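Local structure of YfkN protein (3GVE) at residues 26-29 with 30-33; 129-132 with 133-136; 178-181 with 182-186. The protein is a member of the calcineurin-like phosphoesterase family whose two-metal site holds a manganese and a magnesium ion. All coordinates share one frame; numbering follows the deposited sequence. Where two conformers were deposited one is given.

Contact 1 of 3, residues 26-29 with 30-33; sequences DYDY and YSDK
D28 and K33 form an antiparallel hydrogen-bonded pair with their CA atoms 5.4 Å apart. D28 N donates to K33 O at 2.9 Å, and K33 N returns a bond to D28 O at 3.1 Å. Residues 29-32 link them. Y29, Y30 and S31 have right-handed helical backbone angles. D32 has positive phi (60°), which brings K33 back alongside D28.

The D28 carboxylate folds over the start of this loop. OD1 takes Y30 N at 3.0 Å, from well above the carboxylate plane, in an Asx turn. A weaker bond from S31 N adds to it. In one of its two conformers, S31 OG donates to D28 OD2 at 2.5 Å from above the plane, so this bond is not certain. A water also donates to OD2 and accepts a weak bond from K33 NZ. K33 NZ has a further partner in Y286 OH of the second subunit.

The Y27 CG is anti to the backbone N (chi1 -157°), which lays the ring along K33. K33 O sits 3.7 Å above the ring plane, over the centre. At the ring edge, Y27 OH gives a 2.5 Å bond to D32 OD1, on the anti side of the carboxylate; ring and carboxylate planes stand 78° apart. D32 OD2 is held by a salt bridge to R340. H332 of the same helix, 322-340, lies edge-to-face with the Y27 ring and bonds Y29 OH through ND1.

The arrangement is a tight beta hairpin, strands 27-28 and 33-34, whose turn closes with a G1 beta bulge: D32 and K33 both face D28.

Contact 2 of 3, residues 129-132 with 133-136; sequences IVNA and NVKT
N131, A132 and N133 carry this local turn, and all three are buried. The carboxamide of N131 does most of the work. With chi1 at 169°, CG stands opposite the backbone N, and the group reaches forward along the chain to N133 and V134. N131 OD1 accepts V134 N at 2.9 Å, in the carbonyl plane and on a lone pair. The same oxygen packs against V134 CG2 at 3.3 Å.

The other end of the amide binds N133. N131 ND2 donates to N133 OD1 at 3.0 Å, nearly in line with the acceptor C=O bond. The bond is bent at the hydrogen (139°), however, and N133 OD1 lies off the N131 amide plane. The two amide planes are 39° apart. N133 is gripped at its far end too: its ND2 bonds to V171 O and Q190 O. The A132 methyl points away from the turn and packs on S195 and T199 of helix 192-205.

One water lies 2.8 Å from N131 O and 2.7 Å from V134 O, across the mouth of the turn.

The arrangement is a beta turn, residues 131-134, joining two short strands. Strand 129-130 runs parallel to 104-105, and strand 134-135 runs antiparallel to 188-189.

Contact 3 of 3, residues 178-181 with 182-186; sequences WDKK and NLEGQ
K180 and E184 lie side by side and point the same way. K180 NZ meets E184 OE1 at 3.5 Å in a weak salt bridge. The K180 chain runs extended to CE, which lies 3.5 Å from E184 OE1, and the bend at chi4 (-80°) sets NZ beside OE1. A water donates both to E184 OE1, at 2.6 Å, and to K180 O.

K180 O is the central backbone acceptor. E184 N reaches it at 2.9 Å and L183 N at 3.3 Å, both from the same face of its plane. D179 O takes a further weak bond from L183 N. The D179 carboxylate turns to N182: ND2 approaches OD1 at 3.2 Å, a weak bond, with the carboxylate and amide planes 22° apart. A water donates to D179 OD1 at 2.7 Å and accepts from N182 N.

Outside the turn, N112 ND2 binds D179 OD2 and F111 O accepts from N182 ND2. L183 packs on F111, I175, M176 and L115. After the helix, Q186 N bonds L183 O, closing a type II turn with G185 in its third position.

The chemistry is split. An exposed, weak ion pair with its own water lies on one side; on the other, D179 and N182, bridged by a second water, fasten the helix to F111 and N112.

Contact 2 is the buried one, and polar amide groups brace it with one straight and one bent bond. Contacts 1 and 3 are only partly buried, and carboxylates take part in both. Contact 1 is a hairpin at the edge of the chain, lying against helix 322-340 and the second subunit. Contact 3 is a short helix followed by a turn, and its salt bridge is exposed. No two contacts share a helix or strand. Contacts 2 and 3 are neighbours, with nearest atoms about 4 Å apart. Contact 1 stands apart, its centre about 31 Å from that of contact 3. W178, in 178-181, meets the magnesium ligand H249 and touches N108.

Contact 1 of 3, residues 26-29 with 30-33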
ATOM      1  N   ASP A  26       6.370 -13.590  -5.305  1.00 12.14           N
ATOM      2  CA  ASP A  26       5.261 -13.606  -4.358  1.00 12.57           C
ATOM      3  C   ASP A  26       5.863 -13.406  -2.957  1.00 12.06           C
ATOM      4  O   ASP A  26       5.955 -14.334  -2.150  1.00 13.14           O
ATOM      5  CB  ASP A  26       4.412 -14.888  -4.491  1.00 13.50           C
ATOM      6  CG  ASP A  26       5.220 -16.185  -4.397  1.00 14.70           C
ATOM      7  OD1 ASP A  26       6.436 -16.174  -4.616  1.00 15.34           O
ATOM      8  OD2 ASP A  26       4.588 -17.222  -4.146  1.00 15.37           O
ATOM      9  N   TYR A  27       6.291 -12.178  -2.701  1.00 12.34           N
ATOM     10  CA  TYR A  27       7.148 -11.846  -1.562  1.00 11.99           C
ATOM     11  C   TYR A  27       6.874 -10.449  -1.014  1.00 11.96           C
ATOM     12  O   TYR A  27       6.783  -9.484  -1.758  1.00 12.35           O
ATOM     13  CB  TYR A  27       8.621 -11.960  -1.977  1.00 12.12           C
ATOM     14  CG  TYR A  27       9.556 -12.178  -0.803  1.00 12.71           C
ATOM     15  CD1 TYR A  27       9.796 -13.457  -0.312  1.00 12.72           C
ATOM     16  CD2 TYR A  27      10.170 -11.110  -0.172  1.00 12.76           C
ATOM     17  CE1 TYR A  27      10.633 -13.655   0.763  1.00 13.46           C
ATOM     18  CE2 TYR A  27      11.023 -11.312   0.904  1.00 13.01           C
ATOM     19  CZ  TYR A  27      11.236 -12.588   1.354  1.00 13.58           C
ATOM     20  OH  TYR A  27      12.055 -12.820   2.436  1.00 16.00           O
ATOM     21  N   ASP A  28       6.764 -10.366   0.305  1.00 11.58           N
ATOM     22  CA  ASP A  28       6.602  -9.119   1.032  1.00 13.22           C
ATOM     23  C   ASP A  28       7.969  -8.721   1.590  1.00 12.84           C
ATOM     24  O   ASP A  28       8.455  -9.328   2.533  1.00 12.88           O
ATOM     25  CB  ASP A  28       5.579  -9.330   2.172  1.00 15.12           C
ATOM     26  CG  ASP A  28       5.437  -8.128   3.087  1.00 19.27           C
ATOM     27  OD1 ASP A  28       5.999  -7.083   2.812  1.00 20.75           O
ATOM     28  OD2 ASP A  28       4.745  -8.256   4.102  1.00 21.49           O
ATOM     29  N   TYR A  29       8.593  -7.713   1.004  1.00 12.72           N
ATOM     30  CA  TYR A  29       9.916  -7.283   1.450  1.00 12.79           C
ATOM     31  C   TYR A  29       9.895  -6.587   2.807  1.00 14.80           C
ATOM     32  O   TYR A  29      10.920  -6.512   3.457  1.00 17.01           O
ATOM     33  CB  TYR A  29      10.606  -6.356   0.434  1.00 12.00           C
ATOM     34  CG  TYR A  29      10.975  -7.035  -0.880  1.00 11.49           C
ATOM     35  CD1 TYR A  29      12.036  -7.930  -0.953  1.00 11.74           C
ATOM     36  CD2 TYR A  29      10.242  -6.791  -2.037  1.00 11.35           C
ATOM     37  CE1 TYR A  29      12.352  -8.556  -2.132  1.00 12.05           C
ATOM     38  CE2 TYR A  29      10.561  -7.409  -3.214  1.00 11.99           C
ATOM     39  CZ  TYR A  29      11.617  -8.292  -3.259  1.00 12.08           C
ATOM     40  OH  TYR A  29      11.935  -8.922  -4.433  1.00 12.60           O
ATOM     41  N   TYR A  30       8.745  -6.053   3.195  1.00 15.34           N
ATOM     42  CA  TYR A  30       8.624  -5.340   4.470  1.00 16.95           C
ATOM     43  C   TYR A  30       8.556  -6.308   5.641  1.00 17.27           C
ATOM     44  O   TYR A  30       9.372  -6.184   6.538  1.00 18.46           O
ATOM     45  CB  TYR A  30       7.421  -4.395   4.472  1.00 18.26           C
ATOM     46  CG  TYR A  30       7.318  -3.590   3.198  1.00 19.50           C
ATOM     47  CD1 TYR A  30       6.381  -3.909   2.258  1.00 20.39           C
ATOM     48  CD2 TYR A  30       8.168  -2.525   2.940  1.00 21.20           C
ATOM     49  CE1 TYR A  30       6.283  -3.202   1.079  1.00 20.48           C
ATOM     50  CE2 TYR A  30       8.076  -1.807   1.752  1.00 21.33           C
ATOM     51  CZ  TYR A  30       7.124  -2.157   0.837  1.00 20.07           C
ATOM     52  OH  TYR A  30       6.995  -1.467  -0.337  1.00 21.41           O
ATOM     53  N   SER A  31       7.733  -7.348   5.622  0.50 17.66           N
ATOM     54  CA  SER A  31       7.768  -8.361   6.661  0.50 19.02           C
ATOM     55  C   SER A  31       8.909  -9.359   6.429  0.50 17.67           C
ATOM     56  O   SER A  31       9.275 -10.123   7.299  0.50 18.25           O
ATOM     57  CB  SER A  31       6.427  -9.056   6.716  0.50 22.85           C
ATOM     58  OG  SER A  31       6.201  -9.752   5.535  0.50 25.54           O
ATOM     59  N   ASP A  32       9.542  -9.353   5.238  1.00 16.85           N
ATOM     60  CA  ASP A  32      10.624 -10.211   4.784  1.00 17.07           C
ATOM     61  C   ASP A  32      10.155 -11.649   4.807  1.00 15.96           C
ATOM     62  O   ASP A  32      10.765 -12.513   5.411  1.00 17.18           O
ATOM     63  CB  ASP A  32      11.887 -10.004   5.631  1.00 18.98           C
ATOM     64  CG  ASP A  32      13.167 -10.372   4.900  1.00 21.26           C
ATOM     65  OD1 ASP A  32      13.124 -11.001   3.841  1.00 19.60           O
ATOM     66  OD2 ASP A  32      14.236  -9.997   5.412  1.00 24.42           O
ATOM     67  N   LYS A  33       9.054 -11.904   4.127  1.00 15.75           N
ATOM     68  CA  LYS A  33       8.582 -13.265   3.950  1.00 18.44           C
ATOM     69  C   LYS A  33       7.739 -13.458   2.706  1.00 15.90           C
ATOM     70  O   LYS A  33       7.168 -12.526   2.161  1.00 15.49           O
ATOM     71  CB  LYS A  33       7.771 -13.728   5.143  1.00 24.31           C
ATOM     72  CG  LYS A  33       6.755 -12.763   5.578  1.00 28.55           C
ATOM     73  CD  LYS A  33       6.592 -12.859   7.075  1.00 31.88           C
ATOM     74  CE  LYS A  33       5.418 -13.731   7.420  1.00 33.88           C
ATOM     75  NZ  LYS A  33       4.188 -12.961   7.728  1.00 34.62           N
TER
HETATM   76  O   HOH W   1       3.629 -10.901   4.980  1.00 38.81           O

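Contact 2 of 3, residues 129-132 with 133-136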
ATOM      1  N   ILE A 129       6.507   0.167 -25.707  1.00  9.89           N
ATOM      2  CA  ILE A 129       5.848   0.805 -24.571  1.00  9.59           C
ATOM      3  C   ILE A 129       5.299   2.123 -25.109  1.00  9.31           C
ATOM      4  O   ILE A 129       6.039   2.977 -25.547  1.00 11.30           O
ATOM      5  CB  ILE A 129       6.831   0.973 -23.400  1.00 10.30           C
ATOM      6  CG1 ILE A 129       7.198  -0.418 -22.872  1.00 11.93           C
ATOM      7  CG2 ILE A 129       6.208   1.794 -22.299  1.00 10.88           C
ATOM      8  CD1 ILE A 129       8.311  -0.429 -21.812  1.00 12.54           C
ATOM      9  N   VAL A 130       3.987   2.246 -25.119  1.00  8.45           N
ATOM     10  CA  VAL A 130       3.339   3.337 -25.823  1.00  8.53           C
ATOM     11  C   VAL A 130       2.667   4.301 -24.857  1.00  7.92           C
ATOM     12  O   VAL A 130       2.216   3.916 -23.789  1.00  9.06           O
ATOM     13  CB  VAL A 130       2.298   2.806 -26.866  1.00 10.10           C
ATOM     14  CG1 VAL A 130       3.035   2.064 -28.008  1.00 11.04           C
ATOM     15  CG2 VAL A 130       1.263   1.880 -26.204  1.00 10.16           C
ATOM     16  N   ASN A 131       2.593   5.554 -25.267  1.00  8.13           N
ATOM     17  CA  ASN A 131       1.812   6.564 -24.576  1.00  8.40           C
ATOM     18  C   ASN A 131       1.519   7.718 -25.535  1.00  8.45           C
ATOM     19  O   ASN A 131       2.447   8.208 -26.159  1.00  9.10           O
ATOM     20  CB  ASN A 131       2.531   7.087 -23.337  1.00  8.61           C
ATOM     21  CG  ASN A 131       1.848   8.318 -22.783  1.00  8.02           C
ATOM     22  OD1 ASN A 131       2.126   9.423 -23.219  1.00  9.08           O
ATOM     23  ND2 ASN A 131       0.906   8.128 -21.878  1.00  8.54           N
ATOM     24  N   ALA A 132       0.265   8.096 -25.639  1.00  9.01           N
ATOM     25  CA  ALA A 132      -0.148   9.068 -26.630  1.00  9.10           C
ATOM     26  C   ALA A 132      -0.352  10.460 -26.068  1.00  9.32           C
ATOM     27  O   ALA A 132      -0.342  11.412 -26.829  1.00 10.45           O
ATOM     28  CB  ALA A 132      -1.433   8.594 -27.328  1.00 10.09           C
ATOM     29  N   ASN A 133      -0.566  10.586 -24.763  1.00  9.30           N
ATOM     30  CA  ASN A 133      -0.988  11.878 -24.207  1.00  8.75           C
ATOM     31  C   ASN A 133       0.069  12.740 -23.511  1.00  8.13           C
ATOM     32  O   ASN A 133      -0.131  13.925 -23.342  1.00  9.41           O
ATOM     33  CB  ASN A 133      -2.304  11.756 -23.393  1.00  8.55           C
ATOM     34  CG  ASN A 133      -2.165  10.965 -22.075  1.00  8.75           C
ATOM     35  OD1 ASN A 133      -1.411  10.010 -21.972  1.00  8.80           O
ATOM     36  ND2 ASN A 133      -2.949  11.362 -21.079  1.00  9.25           N
ATOM     37  N   VAL A 134       1.200  12.162 -23.134  1.00  8.73           N
ATOM     38  CA  VAL A 134       2.291  12.969 -22.599  1.00  9.28           C
ATOM     39  C   VAL A 134       3.072  13.603 -23.746  1.00  9.88           C
ATOM     40  O   VAL A 134       3.510  12.921 -24.641  1.00  9.38           O
ATOM     41  CB  VAL A 134       3.248  12.153 -21.694  1.00  9.68           C
ATOM     42  CG1 VAL A 134       4.329  13.075 -21.084  1.00 10.02           C
ATOM     43  CG2 VAL A 134       2.457  11.461 -20.587  1.00 10.59           C
ATOM     44  N   LYS A 135       3.217  14.922 -23.690  1.00 10.54           N
ATOM     45  CA  LYS A 135       3.867  15.670 -24.759  1.00 11.51           C
ATOM     46  C   LYS A 135       5.014  16.549 -24.244  1.00 11.27           C
ATOM     47  O   LYS A 135       5.094  16.857 -23.077  1.00 11.83           O
ATOM     48  CB  LYS A 135       2.815  16.490 -25.514  1.00 12.54           C
ATOM     49  CG  LYS A 135       1.844  15.590 -26.290  1.00 14.69           C
ATOM     50  CD  LYS A 135       0.777  16.386 -27.034  1.00 16.74           C
ATOM     51  CE  LYS A 135      -0.213  15.491 -27.732  1.00 18.76           C
ATOM     52  NZ  LYS A 135      -1.175  16.288 -28.514  1.00 20.11           N
ATOM     53  N   THR A 136       5.915  16.924 -25.152  1.00 11.14           N
ATOM     54  CA  THR A 136       6.942  17.899 -24.823  1.00 11.97           C
ATOM     55  C   THR A 136       6.228  19.247 -24.656  1.00 13.05           C
ATOM     56  O   THR A 136       5.074  19.382 -25.017  1.00 13.51           O
ATOM     57  CB  THR A 136       8.008  18.017 -25.929  1.00 12.58           C
ATOM     58  OG1 THR A 136       7.403  18.547 -27.101  1.00 13.56           O
ATOM     59  CG2 THR A 136       8.649  16.650 -26.262  1.00 12.98           C
TER
HETATM   60  O   HOH W   2       3.427  10.781 -26.264  1.00 13.00           O

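Contact 3 of 3, residues 178-181 with 182-186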
ATOM      1  N   TRP A 178       1.282  14.899  -9.118  1.00 11.11           N
ATOM      2  CA  TRP A 178       1.960  13.839  -8.376  1.00 11.22           C
ATOM      3  C   TRP A 178       3.477  13.866  -8.536  1.00 11.84           C
ATOM      4  O   TRP A 178       4.192  13.512  -7.623  1.00 13.34           O
ATOM      5  CB  TRP A 178       1.415  12.470  -8.802  1.00 11.27           C
ATOM      6  CG  TRP A 178      -0.051  12.277  -8.552  1.00 12.34           C
ATOM      7  CD1 TRP A 178      -0.773  12.746  -7.501  1.00 13.87           C
ATOM      8  CD2 TRP A 178      -0.954  11.532  -9.363  1.00 12.02           C
ATOM      9  NE1 TRP A 178      -2.079  12.339  -7.606  1.00 14.53           N
ATOM     10  CE2 TRP A 178      -2.219  11.601  -8.751  1.00 12.60           C
ATOM     11  CE3 TRP A 178      -0.824  10.834 -10.566  1.00 11.42           C
ATOM     12  CZ2 TRP A 178      -3.336  10.974  -9.287  1.00 12.93           C
ATOM     13  CZ3 TRP A 178      -1.938  10.219 -11.096  1.00 11.79           C
ATOM     14  CH2 TRP A 178      -3.176  10.298 -10.463  1.00 11.81           C
ATOM     15  N   ASP A 179       3.935  14.240  -9.724  1.00 11.07           N
ATOM     16  CA  ASP A 179       5.368  14.322 -10.048  1.00 11.29           C
ATOM     17  C   ASP A 179       5.747  15.732 -10.533  1.00 11.99           C
ATOM     18  O   ASP A 179       6.518  15.909 -11.450  1.00 12.33           O
ATOM     19  CB  ASP A 179       5.778  13.238 -11.062  1.00 11.15           C
ATOM     20  CG  ASP A 179       6.367  12.022 -10.387  1.00 12.01           C
ATOM     21  OD1 ASP A 179       7.326  12.185  -9.618  1.00 13.94           O
ATOM     22  OD2 ASP A 179       5.862  10.914 -10.595  1.00 12.21           O
ATOM     23  N   LYS A 180       5.175  16.731  -9.874  1.00 12.95           N
ATOM     24  CA  LYS A 180       5.501  18.128 -10.157  1.00 15.12           C
ATOM     25  C   LYS A 180       7.026  18.410 -10.245  1.00 15.14           C
ATOM     26  O   LYS A 180       7.490  18.999 -11.193  1.00 14.88           O
ATOM     27  CB  LYS A 180       4.846  19.038  -9.123  1.00 18.39           C
ATOM     28  CG  LYS A 180       5.023  20.522  -9.414  1.00 22.54           C
ATOM     29  CD  LYS A 180       4.064  21.370  -8.585  1.00 27.30           C
ATOM     30  CE  LYS A 180       4.349  22.847  -8.734  1.00 31.42           C
ATOM     31  NZ  LYS A 180       5.482  23.170  -7.853  1.00 33.55           N
ATOM     32  N   LYS A 181       7.790  17.945  -9.274  1.00 15.82           N
ATOM     33  CA  LYS A 181       9.232  18.204  -9.265  1.00 17.01           C
ATOM     34  C   LYS A 181       9.904  17.616 -10.502  1.00 14.88           C
ATOM     35  O   LYS A 181      10.735  18.251 -11.118  1.00 14.88           O
ATOM     36  CB  LYS A 181       9.884  17.687  -7.977  1.00 21.42           C
ATOM     37  CG  LYS A 181      11.382  17.951  -7.864  1.00 27.25           C
ATOM     38  CD  LYS A 181      11.907  17.574  -6.484  1.00 32.10           C
ATOM     39  CE  LYS A 181      12.947  18.577  -5.959  1.00 35.26           C
ATOM     40  NZ  LYS A 181      13.623  18.131  -4.702  1.00 36.96           N
ATOM     41  N   ASN A 182       9.533  16.393 -10.865  1.00 13.38           N
ATOM     42  CA  ASN A 182      10.160  15.736 -12.019  1.00 12.77           C
ATOM     43  C   ASN A 182       9.653  16.188 -13.371  1.00 12.33           C
ATOM     44  O   ASN A 182      10.309  15.973 -14.376  1.00 13.50           O
ATOM     45  CB  ASN A 182       9.979  14.216 -11.949  1.00 13.23           C
ATOM     46  CG  ASN A 182      10.846  13.562 -10.908  1.00 13.79           C
ATOM     47  OD1 ASN A 182      11.881  14.079 -10.543  1.00 15.75           O
ATOM     48  ND2 ASN A 182      10.419  12.399 -10.425  1.00 13.18           N
ATOM     49  N   LEU A 183       8.467  16.788 -13.402  1.00 11.98           N
ATOM     50  CA  LEU A 183       7.789  17.027 -14.669  1.00 11.91           C
ATOM     51  C   LEU A 183       7.508  18.480 -15.050  1.00 12.85           C
ATOM     52  O   LEU A 183       7.414  18.781 -16.219  1.00 13.24           O
ATOM     53  CB  LEU A 183       6.479  16.235 -14.733  1.00 11.20           C
ATOM     54  CG  LEU A 183       6.642  14.718 -14.545  1.00 11.43           C
ATOM     55  CD1 LEU A 183       5.264  14.072 -14.712  1.00 11.95           C
ATOM     56  CD2 LEU A 183       7.630  14.146 -15.564  1.00 12.99           C
ATOM     57  N   GLU A 184       7.354  19.353 -14.060  1.00 13.79           N
ATOM     58  CA  GLU A 184       7.037  20.750 -14.340  1.00 15.68           C
ATOM     59  C   GLU A 184       8.076  21.379 -15.264  1.00 16.03           C
ATOM     60  O   GLU A 184       9.267  21.265 -15.033  1.00 17.33           O
ATOM     61  CB  GLU A 184       6.936  21.540 -13.035  1.00 18.93           C
ATOM     62  CG  GLU A 184       6.458  22.975 -13.190  1.00 23.48           C
ATOM     63  CD  GLU A 184       6.245  23.654 -11.856  1.00 27.37           C
ATOM     64  OE1 GLU A 184       7.054  23.446 -10.944  1.00 27.55           O
ATOM     65  OE2 GLU A 184       5.254  24.370 -11.729  1.00 29.52           O
ATOM     66  N   GLY A 185       7.608  22.001 -16.332  1.00 16.83           N
ATOM     67  CA  GLY A 185       8.513  22.621 -17.286  1.00 17.39           C
ATOM     68  C   GLY A 185       9.146  21.681 -18.302  1.00 17.60           C
ATOM     69  O   GLY A 185       9.850  22.125 -19.200  1.00 19.26           O
ATOM     70  N   GLN A 186       8.876  20.383 -18.170  1.00 16.23           N
ATOM     71  CA  GLN A 186       9.493  19.373 -19.028  1.00 15.43           C
ATOM     72  C   GLN A 186       8.535  18.608 -19.938  1.00 13.99           C
ATOM     73  O   GLN A 186       8.920  18.190 -21.007  1.00 14.55           O
ATOM     74  CB  GLN A 186      10.285  18.392 -18.175  1.00 16.54           C
ATOM     75  CG  GLN A 186      11.345  19.058 -17.335  1.00 18.22           C
ATOM     76  CD  GLN A 186      12.410  18.105 -16.879  1.00 20.61           C
ATOM     77  OE1 GLN A 186      13.092  17.498 -17.682  1.00 21.85           O
ATOM     78  NE2 GLN A 186      12.540  17.960 -15.585  1.00 20.72           N
TER
HETATM   79  O   HOH W   3       8.421  14.551  -8.898  1.00 14.55           O
HETATM   80  O   HOH W   4       8.678  21.624 -10.092  1.00 30.47           O
HETATM   81  O   HOH W   5      10.936  19.517 -13.743  1.00 23.33           O